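Local coordinates for protein protease inhibitor SGPI-1 (Schistocerca gregaria, PDB 2XTT) that inhibits serine proteases such as trypsin and chymotrypsin, this chain being one pacifastin domain of the whole protein, in an in vitro evolved form bound to bovine trypsin, at residues E3-T9 and C19-W25. Residue numbers count along the deposited sequence, not the author numbering.
Sequences ECEPGQT and CGSDGVW. Unlike the reference sequence in segment 3-9: E5 (reference Thr). Unlike the reference sequence in segment 19-25: G20 (reference Thr), S21 (reference Pro), D22 (reference Thr).
Residues 3-9, the loop entering strand 9-12, pack on 19-25, which joins strand 15-19 to strand 25-28; C4 faces G23 (CA-CA 5.0 Å), and the P6 and S21 CA atoms are 4.8 Å apart. G23 O accepts hydrogen bonds from both E3 N (3.0 Å) and C4 N (3.3 Å, 136°). The p, t side chain of E3 curls back so that OE2 accepts from W25 N (2.8 Å) while a water bridges OE2 to W25 O. C4, extended with chi1 p, forms a disulfide with C19 (chi1 t; SG-SG 2.0 Å, chi3 87°); its CB and SG both lie over one face of the W25 indole, each 3.7 Å from the five-membered ring centroid, giving CH-pi and sulfur-aromatic contacts. E5-Q8 is a type II turn (Q8 N to E5 O 3.1 Å) with G7 at phi 95°. P6 CG rests 3.5 Å from G20 O. Two backbone hydrogen bonds follow, G7 N to C19 O (3.0 Å, 172°) and C19 N to Q8 O (2.9 Å). T9 C ends 3.5 Å from W25 CH2. Facing P6, G20-G23 forms a type I turn (G23 N to G20 O 2.8 Å), overlapped by an Asx turn in which D22 OD1 accepts from V24 N (3.2 Å). This disulfide-tied end of a three-stranded antiparallel sheet belongs to the small, cystine-rich pacifastin inhibitor fold.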
loop_
_atom_site.group_PDB
_atom_site.type_symbol
_atom_site.label_atom_id
_atom_site.label_comp_id
_atom_site.label_asym_id
_atom_site.label_seq_id
_atom_site.Cartn_x
_atom_site.Cartn_y
_atom_site.Cartn_z
ATOM N N GLU A 3 11.188 -10.257 21.092
ATOM C CA GLU A 3 9.760 -10.300 21.295
ATOM C C GLU A 3 9.255 -11.513 20.561
ATOM O O GLU A 3 8.142 -11.882 20.797
ATOM C CB GLU A 3 9.025 -9.069 20.802
ATOM C CG GLU A 3 8.958 -8.873 19.378
ATOM C CD GLU A 3 8.226 -7.655 18.842
ATOM O OE1 GLU A 3 7.440 -7.050 19.597
ATOM O OE2 GLU A 3 8.413 -7.313 17.716
ATOM N N CYS A 4 10.189 -12.093 19.764
ATOM C CA CYS A 4 9.717 -13.320 19.171
ATOM C C CYS A 4 10.972 -14.117 18.809
ATOM O O CYS A 4 12.062 -13.599 18.737
ATOM C CB CYS A 4 8.773 -12.986 17.995
ATOM S SG CYS A 4 9.495 -11.900 16.722
ATOM N N GLU A 5 10.668 -15.382 18.546
ATOM C CA GLU A 5 11.720 -16.284 18.171
ATOM C C GLU A 5 11.776 -16.257 16.641
ATOM O O GLU A 5 10.705 -16.469 16.012
ATOM C CB GLU A 5 11.483 -17.682 18.727
ATOM C CG GLU A 5 12.621 -18.542 18.271
ATOM C CD GLU A 5 13.987 -18.526 18.851
ATOM O OE1 GLU A 5 14.367 -17.701 19.692
ATOM O OE2 GLU A 5 14.896 -19.334 18.514
ATOM N N PRO A 6 12.913 -16.025 16.119
ATOM C CA PRO A 6 13.023 -16.021 14.644
ATOM C C PRO A 6 12.361 -17.165 13.926
ATOM O O PRO A 6 12.448 -18.332 14.354
ATOM C CB PRO A 6 14.548 -16.086 14.420
ATOM C CG PRO A 6 15.034 -15.284 15.608
ATOM C CD PRO A 6 14.230 -15.762 16.754
ATOM N N GLY A 7 11.569 -16.832 12.891
ATOM C CA GLY A 7 10.872 -17.753 12.008
ATOM C C GLY A 7 9.431 -18.031 12.412
ATOM O O GLY A 7 8.630 -18.544 11.668
ATOM N N GLN A 8 9.070 -17.642 13.639
ATOM C CA GLN A 8 7.691 -17.837 14.035
ATOM C C GLN A 8 6.756 -16.927 13.250
ATOM O O GLN A 8 7.166 -15.906 12.678
ATOM C CB GLN A 8 7.429 -17.529 15.506
ATOM C CG GLN A 8 8.246 -18.476 16.403
ATOM C CD GLN A 8 7.826 -18.191 17.841
ATOM O OE1 GLN A 8 7.999 -17.036 18.250
ATOM N NE2 GLN A 8 7.313 -19.211 18.473
ATOM N N THR A 9 5.478 -17.273 13.307
ATOM C CA THR A 9 4.421 -16.491 12.697
ATOM C C THR A 9 3.321 -16.259 13.705
ATOM O O THR A 9 3.167 -17.050 14.615
ATOM C CB THR A 9 3.891 -17.167 11.447
ATOM O OG1 THR A 9 3.377 -18.474 11.817
ATOM C CG2 THR A 9 4.979 -17.401 10.410
ATOM N N CYS A 19 8.380 -13.332 12.327
ATOM C CA CYS A 19 9.400 -12.942 13.253
ATOM C C CYS A 19 10.740 -12.913 12.521
ATOM O O CYS A 19 11.199 -13.942 12.063
ATOM C CB CYS A 19 9.457 -13.856 14.486
ATOM S SG CYS A 19 10.659 -13.194 15.710
ATOM N N GLY A 20 11.377 -11.756 12.436
ATOM C CA GLY A 20 12.630 -11.767 11.737
ATOM C C GLY A 20 13.759 -12.348 12.598
ATOM O O GLY A 20 13.617 -12.629 13.793
ATOM N N SER A 21 14.930 -12.456 11.994
ATOM C CA SER A 21 16.124 -12.969 12.682
ATOM C C SER A 21 16.626 -12.015 13.751
ATOM O O SER A 21 17.418 -12.399 14.657
ATOM C CB SER A 21 17.194 -13.396 11.706
ATOM O OG SER A 21 17.708 -12.263 10.982
ATOM N N ASP A 22 16.156 -10.770 13.740
ATOM C CA ASP A 22 16.402 -9.786 14.754
ATOM C C ASP A 22 15.473 -10.016 15.945
ATOM O O ASP A 22 15.578 -9.269 16.920
ATOM C CB ASP A 22 16.256 -8.381 14.245
ATOM C CG ASP A 22 14.916 -8.063 13.554
ATOM O OD1 ASP A 22 14.065 -8.917 13.408
ATOM O OD2 ASP A 22 14.778 -6.848 13.216
ATOM N N GLY A 23 14.545 -10.996 15.885
ATOM C CA GLY A 23 13.660 -11.171 17.030
ATOM C C GLY A 23 12.573 -10.142 17.131
ATOM O O GLY A 23 12.073 -9.901 18.216
ATOM N N VAL A 24 12.229 -9.521 15.976
ATOM C CA VAL A 24 11.207 -8.476 15.920
ATOM C C VAL A 24 10.096 -8.923 14.934
ATOM O O VAL A 24 10.378 -9.388 13.833
ATOM C CB VAL A 24 11.818 -7.124 15.487
ATOM C CG1 VAL A 24 10.755 -5.991 15.506
ATOM C CG2 VAL A 24 12.995 -6.713 16.367
ATOM N N TRP A 25 8.851 -8.698 15.320
ATOM C CA TRP A 25 7.742 -8.998 14.434
ATOM C C TRP A 25 7.687 -7.963 13.304
ATOM O O TRP A 25 7.906 -6.757 13.518
ATOM C CB TRP A 25 6.398 -8.930 15.161
ATOM C CG TRP A 25 6.126 -10.054 16.091
ATOM C CD1 TRP A 25 6.013 -9.969 17.435
ATOM C CD2 TRP A 25 5.923 -11.424 15.727
ATOM N NE1 TRP A 25 5.725 -11.262 17.923
ATOM C CE2 TRP A 25 5.677 -12.171 16.884
ATOM C CE3 TRP A 25 5.911 -12.106 14.500
ATOM C CZ2 TRP A 25 5.442 -13.561 16.866
ATOM C CZ3 TRP A 25 5.674 -13.465 14.463
ATOM C CH2 TRP A 25 5.435 -14.225 15.645
HETATM O O HOH W 1 7.345 -5.481 15.948
#